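Local coordinates for putative HopJ type III effector protein (Vibrio parahaemolyticus, PDB 2QM2) that is of unproven function but belongs to the HopJ family, named after effectors thought to be delivered by type III secretion, at residues Gly9-Leu14 with Ile37-Asp42; Thr32-Ile37 with Ser63-Ala68; Thr44-Thr49 with Phe117-Leu122. All coordinates share one frame; numbering follows the deposited sequence.

Contact 1 lies at the surface, contact 2 near the middle of the chain, and contact 3 is partly buried. Contacts 1 and 2 share helix 30-40. Ile-37 belongs to both ranges but touches only in contact 2, while contact 1 uses Asp-39, Asn-40 and Tyr-41. Contact 1 is largely polar, with waters joining in. Contact 2 is apolar, with no hydrogen bond between its segments. Contact 3 mixes both: two backbone bonds, with an aromatic pair beside one of them. Leu-122 of contact 3 packs on Ile-37 and Tyr-41, and Cys-64 of contact 2 touches Phe-48 and Ala-121. The three contacts therefore adjoin, and contact 3 also reaches the second subunit.

Contact 1: Gly9-Leu14 with Ile37-Asp42; sequences GMKMEL and IEDNYD
Asp-39 and Asn-40, in the last part of helix 30-40, hold the extended chain at 10-13 by the backbone of Met-12. Met-12 is a selenomethionine in this model. Its backbone N donates to Asp-39 OD2 at 2.8 Å, with an N-H...O angle of 162°. The donor sits above the carboxylate plane. The carbonyl of the same residue is also used: Asn-40 ND2, in the conformer described, donates to Met-12 O at 2.9 Å. This oxygen lies close to the amide plane of Asn-40. ND2 also bonds to Val-36 O, so the amide is tied to its own helix as well. The carbonyl end of the amide takes part too: Lys-11 NZ donates to Asn-40 OD1 at 2.9 Å, from above the carbonyl plane.

Two waters extend the network. Water 1 donates to both Met-10 O and Asp-39 OD2, so OD2 receives two bonds. Water 2 accepts from Leu-14 N; its bond to Asn-40 OD1 is short and less sure.

Apolar contacts accompany these bonds. The Lys-11 chain leaves with CG anti to the backbone N (chi1 -173°) and runs past Asp-39 in the opposite direction. Its CG lies 3.7 Å from Asp-39 CB. Leu-14 crosses Tyr-41 at about a right angle, with CD2 4.0 Å from Tyr-41 CZ. The tyrosine hydroxyl lies nearer still and is hydrogen-bonded to Asn-73.

Glu-13 is the N-cap of helix 14-23, and its OE1 accepts from Gln-15 N. The contact lays the chain just before this helix against helix 30-40. Leu-14 also packs on Val-36 and on Phe-69 of helix 61-72. The chain then passes into strand 41-43, which pairs with strand 122-124.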
ATOM      1  N   GLY A   9      13.972  25.516  -8.582  1.00 54.55           N
ATOM      2  CA  GLY A   9      12.533  25.562  -8.854  1.00 54.74           C
ATOM      3  C   GLY A   9      12.005  24.458  -9.757  1.00 54.92           C
ATOM      4  O   GLY A   9      10.941  24.589 -10.344  1.00 54.46           O
HETATM    5  N   MSE A  10      12.744  23.358  -9.865  1.00 55.56           N
HETATM    6  CA  MSE A  10      12.270  22.234 -10.658  1.00 56.17           C
HETATM    7  C   MSE A  10      11.883  21.007  -9.837  1.00 55.01           C
HETATM    8  O   MSE A  10      12.731  20.242  -9.383  1.00 55.66           O
HETATM    9  CB  MSE A  10      13.211  21.904 -11.823  1.00 57.18           C
HETATM   10  CG  MSE A  10      14.682  22.101 -11.578  1.00 61.97           C
HETATM   11 SE   MSE A  10      15.550  22.607 -13.249  0.90 73.53          SE
HETATM   12  CE  MSE A  10      14.971  21.125 -14.394  1.00 69.37           C
ATOM     13  N   LYS A  11      10.583  20.831  -9.668  1.00 53.45           N
ATOM     14  CA  LYS A  11      10.052  19.670  -9.012  1.00 52.00           C
ATOM     15  C   LYS A  11       9.459  18.731 -10.061  1.00 51.53           C
ATOM     16  O   LYS A  11       8.749  19.160 -10.967  1.00 50.04           O
ATOM     17  CB  LYS A  11       9.007  20.106  -8.005  1.00 51.65           C
ATOM     18  CG  LYS A  11       8.426  19.048  -7.090  1.00 51.80           C
ATOM     19  CD  LYS A  11       7.667  19.761  -5.951  1.00 52.54           C
ATOM     20  CE  LYS A  11       6.490  18.977  -5.462  1.00 51.86           C
ATOM     21  NZ  LYS A  11       5.821  18.302  -6.607  1.00 54.96           N
HETATM   22  N   MSE A  12       9.808  17.452  -9.928  1.00 51.12           N
HETATM   23  CA  MSE A  12       9.191  16.364 -10.668  1.00 51.31           C
HETATM   24  C   MSE A  12       7.696  16.295 -10.328  1.00 50.36           C
HETATM   25  O   MSE A  12       7.302  16.290  -9.155  1.00 49.81           O
HETATM   26  CB  MSE A  12       9.842  15.030 -10.294  1.00 52.00           C
HETATM   27  CG  MSE A  12      11.298  14.919 -10.584  1.00 55.99           C
HETATM   28 SE   MSE A  12      11.653  13.972 -12.249  0.70 70.19          SE
HETATM   29  CE  MSE A  12      11.742  12.188 -11.609  1.00 62.56           C
ATOM     30  N   GLU A  13       6.882  16.233 -11.370  1.00 48.90           N
ATOM     31  CA  GLU A  13       5.437  16.192 -11.252  1.00 47.96           C
ATOM     32  C   GLU A  13       5.001  14.741 -11.173  1.00 46.46           C
ATOM     33  O   GLU A  13       5.359  13.959 -12.050  1.00 45.53           O
ATOM     34  CB  GLU A  13       4.853  16.850 -12.502  1.00 47.86           C
ATOM     35  CG  GLU A  13       3.481  17.405 -12.346  1.00 51.46           C
ATOM     36  CD  GLU A  13       2.428  16.401 -12.735  1.00 56.50           C
ATOM     37  OE1 GLU A  13       1.690  15.977 -11.821  1.00 60.11           O
ATOM     38  OE2 GLU A  13       2.337  16.021 -13.932  1.00 57.21           O
ATOM     39  N   LEU A  14       4.223  14.366 -10.148  1.00 45.16           N
ATOM     40  CA  LEU A  14       3.983  12.940  -9.895  1.00 44.20           C
ATOM     41  C   LEU A  14       3.194  12.305 -11.068  1.00 44.52           C
ATOM     42  O   LEU A  14       3.557  11.236 -11.580  1.00 42.75           O
ATOM     43  CB  LEU A  14       3.291  12.732  -8.534  1.00 43.88           C
ATOM     44  CG  LEU A  14       2.779  11.372  -7.997  1.00 42.97           C
ATOM     45  CD1 LEU A  14       3.810  10.263  -8.032  1.00 37.22           C
ATOM     46  CD2 LEU A  14       2.207  11.517  -6.603  1.00 41.92           C
ATOM     47  N   ILE A  37      10.118  10.579  -6.146  1.00 34.53           N
ATOM     48  CA  ILE A  37       9.639  10.188  -4.879  1.00 34.96           C
ATOM     49  C   ILE A  37      10.162  11.206  -3.866  1.00 36.07           C
ATOM     50  O   ILE A  37       9.462  11.555  -2.945  1.00 34.76           O
ATOM     51  CB  ILE A  37      10.168   8.748  -4.453  1.00 35.37           C
ATOM     52  CG1 ILE A  37       9.387   7.631  -5.165  1.00 34.56           C
ATOM     53  CG2 ILE A  37      10.179   8.621  -2.897  1.00 33.19           C
ATOM     54  CD1 ILE A  37      10.101   6.236  -5.186  1.00 37.07           C
ATOM     55  N   GLU A  38      11.415  11.612  -4.014  1.00 37.67           N
ATOM     56  CA  GLU A  38      12.031  12.560  -3.080  1.00 41.48           C
ATOM     57  C   GLU A  38      11.366  13.962  -3.177  1.00 41.62           C
ATOM     58  O   GLU A  38      11.139  14.610  -2.155  1.00 41.58           O
ATOM     59  CB  GLU A  38      13.555  12.616  -3.305  1.00 43.13           C
ATOM     60  CG  GLU A  38      14.337  12.840  -2.005  1.00 49.25           C
ATOM     61  CD  GLU A  38      14.458  14.301  -1.654  1.00 57.16           C
ATOM     62  OE1 GLU A  38      14.437  14.636  -0.437  1.00 61.65           O
ATOM     63  OE2 GLU A  38      14.575  15.120  -2.603  1.00 60.08           O
ATOM     64  N   ASP A  39      11.010  14.381  -4.397  1.00 41.43           N
ATOM     65  CA  ASP A  39      10.254  15.639  -4.645  1.00 41.52           C
ATOM     66  C   ASP A  39       8.782  15.608  -4.185  1.00 41.11           C
ATOM     67  O   ASP A  39       8.157  16.650  -4.045  1.00 42.06           O
ATOM     68  CB  ASP A  39      10.174  15.928  -6.145  1.00 40.70           C
ATOM     69  CG  ASP A  39      11.459  16.425  -6.743  1.00 44.07           C
ATOM     70  OD1 ASP A  39      12.361  16.925  -6.010  1.00 46.11           O
ATOM     71  OD2 ASP A  39      11.544  16.341  -7.992  1.00 44.36           O
ATOM     72  N   ASN A  40       8.214  14.425  -3.992  0.60 40.54           N
ATOM     73  CA  ASN A  40       6.764  14.343  -3.807  0.60 40.26           C
ATOM     74  C   ASN A  40       6.320  13.707  -2.496  0.60 40.48           C
ATOM     75  O   ASN A  40       5.119  13.665  -2.187  0.60 40.37           O
ATOM     76  CB  ASN A  40       6.101  13.642  -5.006  0.60 39.50           C
ATOM     77  CG  ASN A  40       6.140  14.494  -6.271  0.60 37.40           C
ATOM     78  OD1 ASN A  40       5.352  15.434  -6.446  0.60 32.97           O
ATOM     79  ND2 ASN A  40       7.053  14.165  -7.157  0.60 32.24           N
ATOM     80  N   TYR A  41       7.286  13.230  -1.718  1.00 40.63           N
ATOM     81  CA  TYR A  41       6.972  12.536  -0.476  1.00 40.71           C
ATOM     82  C   TYR A  41       7.978  12.815   0.623  1.00 41.58           C
ATOM     83  O   TYR A  41       9.166  13.080   0.356  1.00 42.38           O
ATOM     84  CB  TYR A  41       7.008  11.060  -0.730  1.00 38.90           C
ATOM     85  CG  TYR A  41       6.027  10.568  -1.740  1.00 39.11           C
ATOM     86  CD1 TYR A  41       6.419  10.316  -3.037  1.00 37.91           C
ATOM     87  CD2 TYR A  41       4.680  10.356  -1.400  1.00 40.55           C
ATOM     88  CE1 TYR A  41       5.521   9.863  -3.974  1.00 41.10           C
ATOM     89  CE2 TYR A  41       3.776   9.915  -2.329  1.00 38.92           C
ATOM     90  CZ  TYR A  41       4.201   9.654  -3.613  1.00 40.03           C
ATOM     91  OH  TYR A  41       3.311   9.194  -4.555  1.00 42.91           O
ATOM     92  N   ASP A  42       7.529  12.706   1.866  0.70 41.44           N
ATOM     93  CA  ASP A  42       8.451  12.635   3.000  0.70 42.32           C
ATOM     94  C   ASP A  42       8.765  11.184   3.333  0.70 41.98           C
ATOM     95  O   ASP A  42       7.865  10.389   3.541  0.70 42.31           O
ATOM     96  CB  ASP A  42       7.895  13.362   4.239  0.70 41.84           C
ATOM     97  CG  ASP A  42       7.779  14.844   4.020  0.70 41.29           C
ATOM     98  OD1 ASP A  42       8.770  15.425   3.547  0.70 42.43           O
ATOM     99  OD2 ASP A  42       6.701  15.413   4.308  0.70 38.47           O
TER
HETATM  100  O   HOH W   1      13.580  17.579  -9.161  1.00 40.65           O
HETATM  101  O   HOH W   2       3.680  16.410  -8.076  1.00 42.78           O

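Contact 2: Thr32-Ile37 with Ser63-Ala68; sequences TTMAVI and SCKIFA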
ATOM      1  N   THR A  32      15.300   8.545 -11.899  1.00 40.92           N
ATOM      2  CA  THR A  32      14.059   9.247 -12.231  1.00 42.20           C
ATOM      3  C   THR A  32      13.011   8.909 -11.166  1.00 40.96           C
ATOM      4  O   THR A  32      12.363   9.798 -10.608  1.00 41.01           O
ATOM      5  CB  THR A  32      13.600   8.890 -13.688  1.00 42.56           C
ATOM      6  OG1 THR A  32      14.469   9.545 -14.616  1.00 43.55           O
ATOM      7  CG2 THR A  32      12.203   9.339 -13.979  1.00 44.53           C
ATOM      8  N   THR A  33      12.894   7.631 -10.843  1.00 40.57           N
ATOM      9  CA  THR A  33      12.050   7.222  -9.746  1.00 40.31           C
ATOM     10  C   THR A  33      12.519   7.903  -8.444  1.00 40.56           C
ATOM     11  O   THR A  33      11.715   8.520  -7.744  1.00 39.95           O
ATOM     12  CB  THR A  33      12.018   5.704  -9.592  1.00 40.24           C
ATOM     13  OG1 THR A  33      11.695   5.088 -10.854  1.00 40.89           O
ATOM     14  CG2 THR A  33      10.957   5.327  -8.609  1.00 40.16           C
HETATM   15  N   MSE A  34      13.815   7.818  -8.127  1.00 40.01           N
HETATM   16  CA  MSE A  34      14.312   8.416  -6.879  1.00 39.06           C
HETATM   17  C   MSE A  34      13.905   9.870  -6.854  1.00 38.25           C
HETATM   18  O   MSE A  34      13.349  10.325  -5.867  1.00 38.41           O
HETATM   19  CB  MSE A  34      15.814   8.254  -6.699  1.00 38.77           C
HETATM   20  CG  MSE A  34      16.280   6.876  -6.283  1.00 40.81           C
HETATM   21 SE   MSE A  34      15.219   5.995  -4.908  0.80 47.79          SE
HETATM   22  CE  MSE A  34      14.040   5.086  -6.149  1.00 37.05           C
ATOM     23  N   ALA A  35      14.095  10.579  -7.970  1.00 37.47           N
ATOM     24  CA  ALA A  35      13.696  11.988  -8.024  1.00 36.67           C
ATOM     25  C   ALA A  35      12.236  12.280  -7.756  1.00 36.82           C
ATOM     26  O   ALA A  35      11.927  13.171  -6.949  1.00 37.29           O
ATOM     27  CB  ALA A  35      14.154  12.679  -9.323  1.00 35.01           C
ATOM     28  N   VAL A  36      11.336  11.562  -8.433  1.00 36.28           N
ATOM     29  CA  VAL A  36       9.925  11.761  -8.238  1.00 36.33           C
ATOM     30  C   VAL A  36       9.560  11.592  -6.790  1.00 35.84           C
ATOM     31  O   VAL A  36       8.753  12.320  -6.288  1.00 35.43           O
ATOM     32  CB  VAL A  36       9.024  10.769  -9.045  1.00 36.48           C
ATOM     33  CG1 VAL A  36       7.574  11.215  -8.982  1.00 36.15           C
ATOM     34  CG2 VAL A  36       9.418  10.789 -10.447  1.00 38.82           C
ATOM     35  N   ILE A  37      10.118  10.579  -6.146  1.00 34.53           N
ATOM     36  CA  ILE A  37       9.639  10.188  -4.879  1.00 34.96           C
ATOM     37  C   ILE A  37      10.162  11.206  -3.866  1.00 36.07           C
ATOM     38  O   ILE A  37       9.462  11.555  -2.945  1.00 34.76           O
ATOM     39  CB  ILE A  37      10.168   8.748  -4.453  1.00 35.37           C
ATOM     40  CG1 ILE A  37       9.387   7.631  -5.165  1.00 34.56           C
ATOM     41  CG2 ILE A  37      10.179   8.621  -2.897  1.00 33.19           C
ATOM     42  CD1 ILE A  37      10.101   6.236  -5.186  1.00 37.07           C
ATOM     43  N   SER A  63      14.585   0.215  -2.391  1.00 38.07           N
ATOM     44  CA  SER A  63      13.520  -0.760  -2.519  1.00 37.20           C
ATOM     45  C   SER A  63      12.373  -0.299  -1.688  1.00 36.47           C
ATOM     46  O   SER A  63      11.216  -0.287  -2.148  1.00 33.73           O
ATOM     47  CB  SER A  63      14.028  -2.131  -2.042  1.00 37.38           C
ATOM     48  OG  SER A  63      15.026  -2.608  -2.952  1.00 40.29           O
ATOM     49  N   CYS A  64      12.725   0.175  -0.480  1.00 36.38           N
ATOM     50  CA  CYS A  64      11.737   0.619   0.469  1.00 37.22           C
ATOM     51  C   CYS A  64      10.892   1.686  -0.209  1.00 37.36           C
ATOM     52  O   CYS A  64       9.627   1.576  -0.324  1.00 38.35           O
ATOM     53  CB  CYS A  64      12.380   1.163   1.749  1.00 38.06           C
ATOM     54  SG  CYS A  64      11.148   1.516   2.964  1.00 40.37           S
ATOM     55  N   LYS A  65      11.572   2.695  -0.722  1.00 36.14           N
ATOM     56  CA  LYS A  65      10.833   3.779  -1.378  1.00 34.89           C
ATOM     57  C   LYS A  65       9.986   3.247  -2.568  1.00 34.85           C
ATOM     58  O   LYS A  65       8.811   3.558  -2.622  1.00 34.73           O
ATOM     59  CB  LYS A  65      11.797   4.822  -1.817  1.00 34.70           C
ATOM     60  CG  LYS A  65      12.426   5.610  -0.674  1.00 38.58           C
ATOM     61  CD  LYS A  65      13.690   6.280  -1.194  1.00 40.85           C
ATOM     62  CE  LYS A  65      14.594   6.691  -0.041  1.00 46.95           C
ATOM     63  NZ  LYS A  65      14.666   8.129   0.186  1.00 47.96           N
ATOM     64  N   ILE A  66      10.541   2.424  -3.477  1.00 32.54           N
ATOM     65  CA  ILE A  66       9.702   1.958  -4.624  1.00 31.92           C
ATOM     66  C   ILE A  66       8.461   1.194  -4.224  1.00 31.88           C
ATOM     67  O   ILE A  66       7.393   1.528  -4.664  1.00 31.41           O
ATOM     68  CB  ILE A  66      10.485   1.213  -5.695  1.00 32.00           C
ATOM     69  CG1 ILE A  66      11.385   2.236  -6.416  1.00 30.75           C
ATOM     70  CG2 ILE A  66       9.483   0.519  -6.767  1.00 32.71           C
ATOM     71  CD1 ILE A  66      12.687   1.672  -6.934  1.00 31.22           C
ATOM     72  N   PHE A  67       8.595   0.170  -3.366  1.00 32.06           N
ATOM     73  CA  PHE A  67       7.420  -0.512  -2.921  1.00 32.35           C
ATOM     74  C   PHE A  67       6.398   0.392  -2.263  1.00 32.88           C
ATOM     75  O   PHE A  67       5.230   0.263  -2.573  1.00 34.52           O
ATOM     76  CB  PHE A  67       7.771  -1.699  -2.016  1.00 32.66           C
ATOM     77  CG  PHE A  67       8.661  -2.690  -2.675  1.00 32.62           C
ATOM     78  CD1 PHE A  67       9.870  -3.043  -2.106  1.00 33.73           C
ATOM     79  CD2 PHE A  67       8.293  -3.260  -3.904  1.00 33.31           C
ATOM     80  CE1 PHE A  67      10.722  -3.976  -2.755  1.00 35.28           C
ATOM     81  CE2 PHE A  67       9.116  -4.182  -4.547  1.00 35.09           C
ATOM     82  CZ  PHE A  67      10.334  -4.556  -3.949  1.00 34.82           C
ATOM     83  N   ALA A  68       6.800   1.270  -1.339  1.00 32.00           N
ATOM     84  CA  ALA A  68       5.829   2.155  -0.712  1.00 32.45           C
ATOM     85  C   ALA A  68       5.201   3.073  -1.775  1.00 33.94           C
ATOM     86  O   ALA A  68       4.002   3.349  -1.752  1.00 34.87           O
ATOM     87  CB  ALA A  68       6.492   3.008   0.411  1.00 32.43           C
TER
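Met-34, a selenomethionine here, meets Lys-65 and Ile-66 where two helices pack across the interior. The segments 32-37 and 63-68 cross at 69°, their axes 10.5 Å apart. No hydrogen bond joins the two segments.

The Met-34 side chain can be followed outward. CB and CG carry the chain outward from the helix. CG is anti to the carbonyl carbon (chi1 -76°), and bends at chi2 and chi3 then turn the end toward helix 61-72. SE lies 4.0 Å from Lys-65 CD, the two chains crossing at about a right angle. CE goes further and rests on Ile-66, 3.8 Å from CD1, and nearly as close to CG1.

Thr-33 approaches the same isoleucine with its methyl group. Its hydroxyl is engaged elsewhere, OG1 being hydrogen-bonded to Cys-83 O. One turn on, Ile-37 points at the other helix. The end of Lys-65 leads away from this interface, and the residue makes a cation-pi contact with Phe-43. Val-36 faces helix 14-23 instead, touching Leu-14 and Phe-17.

Ile-37 CD1 rests against the backbone of helix 61-72, 3.9 Å from Lys-65 O.

Contact 3: Thr44-Thr49 with Phe117-Leu122; sequences TPAAFT and FETSAL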
ATOM      1  N   THR A  44      10.325   8.095   5.513  1.00 42.78           N
ATOM      2  CA  THR A  44      10.546   7.740   6.877  1.00 44.49           C
ATOM      3  C   THR A  44      11.004   6.289   6.874  1.00 43.76           C
ATOM      4  O   THR A  44      10.242   5.417   6.500  1.00 42.99           O
ATOM      5  CB  THR A  44       9.253   8.038   7.718  1.00 44.59           C
ATOM      6  OG1 THR A  44       9.486   7.744   9.088  1.00 49.70           O
ATOM      7  CG2 THR A  44       8.076   7.219   7.241  1.00 46.07           C
ATOM      8  N   PRO A  45      12.288   6.034   7.219  1.00 43.91           N
ATOM      9  CA  PRO A  45      12.822   4.656   7.216  1.00 43.21           C
ATOM     10  C   PRO A  45      11.899   3.644   7.905  1.00 42.05           C
ATOM     11  O   PRO A  45      11.545   3.820   9.066  1.00 41.78           O
ATOM     12  CB  PRO A  45      14.137   4.790   7.989  1.00 42.72           C
ATOM     13  CG  PRO A  45      14.576   6.188   7.677  1.00 44.12           C
ATOM     14  CD  PRO A  45      13.318   7.010   7.633  1.00 44.40           C
ATOM     15  N   ALA A  46      11.546   2.585   7.191  1.00 41.53           N
ATOM     16  CA  ALA A  46      10.641   1.563   7.716  1.00 41.10           C
ATOM     17  C   ALA A  46      11.191   0.155   7.472  1.00 40.21           C
ATOM     18  O   ALA A  46      11.767  -0.097   6.436  1.00 41.44           O
ATOM     19  CB  ALA A  46       9.243   1.722   7.078  1.00 41.10           C
ATOM     20  N   ALA A  47      11.052  -0.749   8.439  1.00 38.75           N
ATOM     21  CA  ALA A  47      11.346  -2.140   8.208  1.00 37.27           C
ATOM     22  C   ALA A  47      10.223  -2.759   7.380  1.00 37.17           C
ATOM     23  O   ALA A  47       9.060  -2.413   7.524  1.00 36.96           O
ATOM     24  CB  ALA A  47      11.538  -2.915   9.549  1.00 37.40           C
ATOM     25  N   PHE A  48      10.561  -3.676   6.504  1.00 37.16           N
ATOM     26  CA  PHE A  48       9.516  -4.357   5.740  1.00 37.42           C
ATOM     27  C   PHE A  48      10.004  -5.701   5.322  1.00 38.02           C
ATOM     28  O   PHE A  48      11.202  -5.911   5.174  1.00 38.13           O
ATOM     29  CB  PHE A  48       9.084  -3.544   4.538  1.00 37.27           C
ATOM     30  CG  PHE A  48      10.142  -3.367   3.489  1.00 38.29           C
ATOM     31  CD1 PHE A  48      11.209  -2.481   3.684  1.00 36.65           C
ATOM     32  CD2 PHE A  48      10.026  -4.021   2.258  1.00 37.15           C
ATOM     33  CE1 PHE A  48      12.167  -2.282   2.660  1.00 34.96           C
ATOM     34  CE2 PHE A  48      11.000  -3.840   1.251  1.00 38.00           C
ATOM     35  CZ  PHE A  48      12.060  -2.988   1.458  1.00 35.48           C
ATOM     36  N   THR A  49       9.090  -6.648   5.179  0.50 38.06           N
ATOM     37  CA  THR A  49       9.483  -7.938   4.645  0.50 38.25           C
ATOM     38  C   THR A  49       8.990  -8.002   3.211  0.50 38.29           C
ATOM     39  O   THR A  49       8.067  -7.292   2.831  0.50 37.97           O
ATOM     40  CB  THR A  49       9.078  -9.188   5.541  0.50 37.99           C
ATOM     41  OG1 THR A  49       7.937  -9.866   5.010  0.50 39.58           O
ATOM     42  CG2 THR A  49       8.804  -8.793   6.948  0.50 37.00           C
ATOM     43  N   PHE A 117       4.842  -4.031   5.540  1.00 36.92           N
ATOM     44  CA  PHE A 117       5.579  -2.912   6.137  1.00 36.79           C
ATOM     45  C   PHE A 117       5.288  -2.861   7.615  1.00 36.83           C
ATOM     46  O   PHE A 117       4.122  -3.040   8.056  1.00 37.38           O
ATOM     47  CB  PHE A 117       5.146  -1.569   5.471  1.00 36.45           C
ATOM     48  CG  PHE A 117       5.912  -1.256   4.206  1.00 35.10           C
ATOM     49  CD1 PHE A 117       5.521  -1.794   3.005  1.00 35.80           C
ATOM     50  CD2 PHE A 117       7.068  -0.501   4.250  1.00 33.51           C
ATOM     51  CE1 PHE A 117       6.266  -1.557   1.849  1.00 35.87           C
ATOM     52  CE2 PHE A 117       7.823  -0.270   3.134  1.00 34.74           C
ATOM     53  CZ  PHE A 117       7.392  -0.781   1.904  1.00 37.30           C
ATOM     54  N   GLU A 118       6.309  -2.536   8.383  1.00 37.09           N
ATOM     55  CA  GLU A 118       6.121  -2.287   9.831  1.00 37.70           C
ATOM     56  C   GLU A 118       5.449  -0.960  10.084  1.00 36.40           C
ATOM     57  O   GLU A 118       4.681  -0.795  11.029  1.00 34.36           O
ATOM     58  CB  GLU A 118       7.460  -2.247  10.554  1.00 38.16           C
ATOM     59  CG  GLU A 118       8.233  -3.515  10.594  1.00 43.45           C
ATOM     60  CD  GLU A 118       7.513  -4.651  11.241  1.00 52.83           C
ATOM     61  OE1 GLU A 118       6.893  -5.467  10.490  1.00 55.92           O
ATOM     62  OE2 GLU A 118       7.586  -4.748  12.490  1.00 55.17           O
ATOM     63  N   THR A 119       5.831   0.008   9.262  1.00 36.85           N
ATOM     64  CA  THR A 119       5.373   1.362   9.394  1.00 38.15           C
ATOM     65  C   THR A 119       5.386   2.021   8.022  1.00 37.44           C
ATOM     66  O   THR A 119       5.966   1.506   7.060  1.00 38.44           O
ATOM     67  CB  THR A 119       6.244   2.172  10.431  1.00 39.81           C
ATOM     68  OG1 THR A 119       5.681   3.490  10.609  1.00 43.54           O
ATOM     69  CG2 THR A 119       7.653   2.301   9.970  1.00 38.21           C
ATOM     70  N   SER A 120       4.663   3.116   7.908  1.00 37.35           N
ATOM     71  CA  SER A 120       4.581   3.824   6.657  1.00 36.68           C
ATOM     72  C   SER A 120       5.972   4.337   6.250  1.00 36.06           C
ATOM     73  O   SER A 120       6.665   4.982   7.070  1.00 34.79           O
ATOM     74  CB  SER A 120       3.599   4.963   6.799  1.00 36.79           C
ATOM     75  OG  SER A 120       3.725   5.826   5.679  1.00 39.81           O
ATOM     76  N   ALA A 121       6.409   4.025   5.026  1.00 35.47           N
ATOM     77  CA  ALA A 121       7.707   4.567   4.595  1.00 36.97           C
ATOM     78  C   ALA A 121       7.595   5.947   3.936  1.00 37.09           C
ATOM     79  O   ALA A 121       8.515   6.779   4.026  1.00 37.57           O
ATOM     80  CB  ALA A 121       8.449   3.611   3.704  1.00 36.92           C
ATOM     81  N   LEU A 122       6.468   6.182   3.285  1.00 37.21           N
ATOM     82  CA  LEU A 122       6.242   7.401   2.576  1.00 37.84           C
ATOM     83  C   LEU A 122       4.926   8.069   2.954  1.00 38.79           C
ATOM     84  O   LEU A 122       3.968   7.430   3.423  1.00 38.15           O
ATOM     85  CB  LEU A 122       6.257   7.173   1.058  1.00 37.08           C
ATOM     86  CG  LEU A 122       7.521   6.694   0.355  1.00 35.96           C
ATOM     87  CD1 LEU A 122       7.188   6.332  -1.183  1.00 34.68           C
ATOM     88  CD2 LEU A 122       8.658   7.622   0.506  1.00 32.84           C
TER
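Glu-118 N donates to Ala-47 O at 2.9 Å, almost straight at 170°, just beyond an antiparallel beta bridge. Phe-48 and Phe-117 form that bridge as a non-hydrogen-bonded pair, joining strand 48-50 to strand 115-117 in a three-stranded sheet. At the other end of the contact, Thr-44 N donates to Ala-121 O at 2.7 Å. Ala-121 CA returns a CA-H...O contact to Thr-44 O.

Between these bonds the packing is close. Ala-46 CB lies 3.4 Å from Thr-119 CG2, tighter than usual for two carbons. It also touches Ala-121 CB and sits at the edge of the Phe-117 ring. Ala-47 CB meets Glu-118 CG.

Phe-48 CG sits between the backbone N and the carbonyl carbon (chi1 66°), which sets its ring beside that of Phe-117. The Phe-48 and Phe-117 planes differ by 12°, but the rings are slid apart and barely overlap. Both touch Cys-64 and Phe-67 of helix 61-72. Phe-117 and Glu-118 also make backbone hydrogen bonds to the second subunit, and Phe-117 packs on Leu-72 there.

Phe-48 CB, rather than its ring, lies over the face of Phe-117, 3.8 Å from the ring centroid in a CH-pi contact.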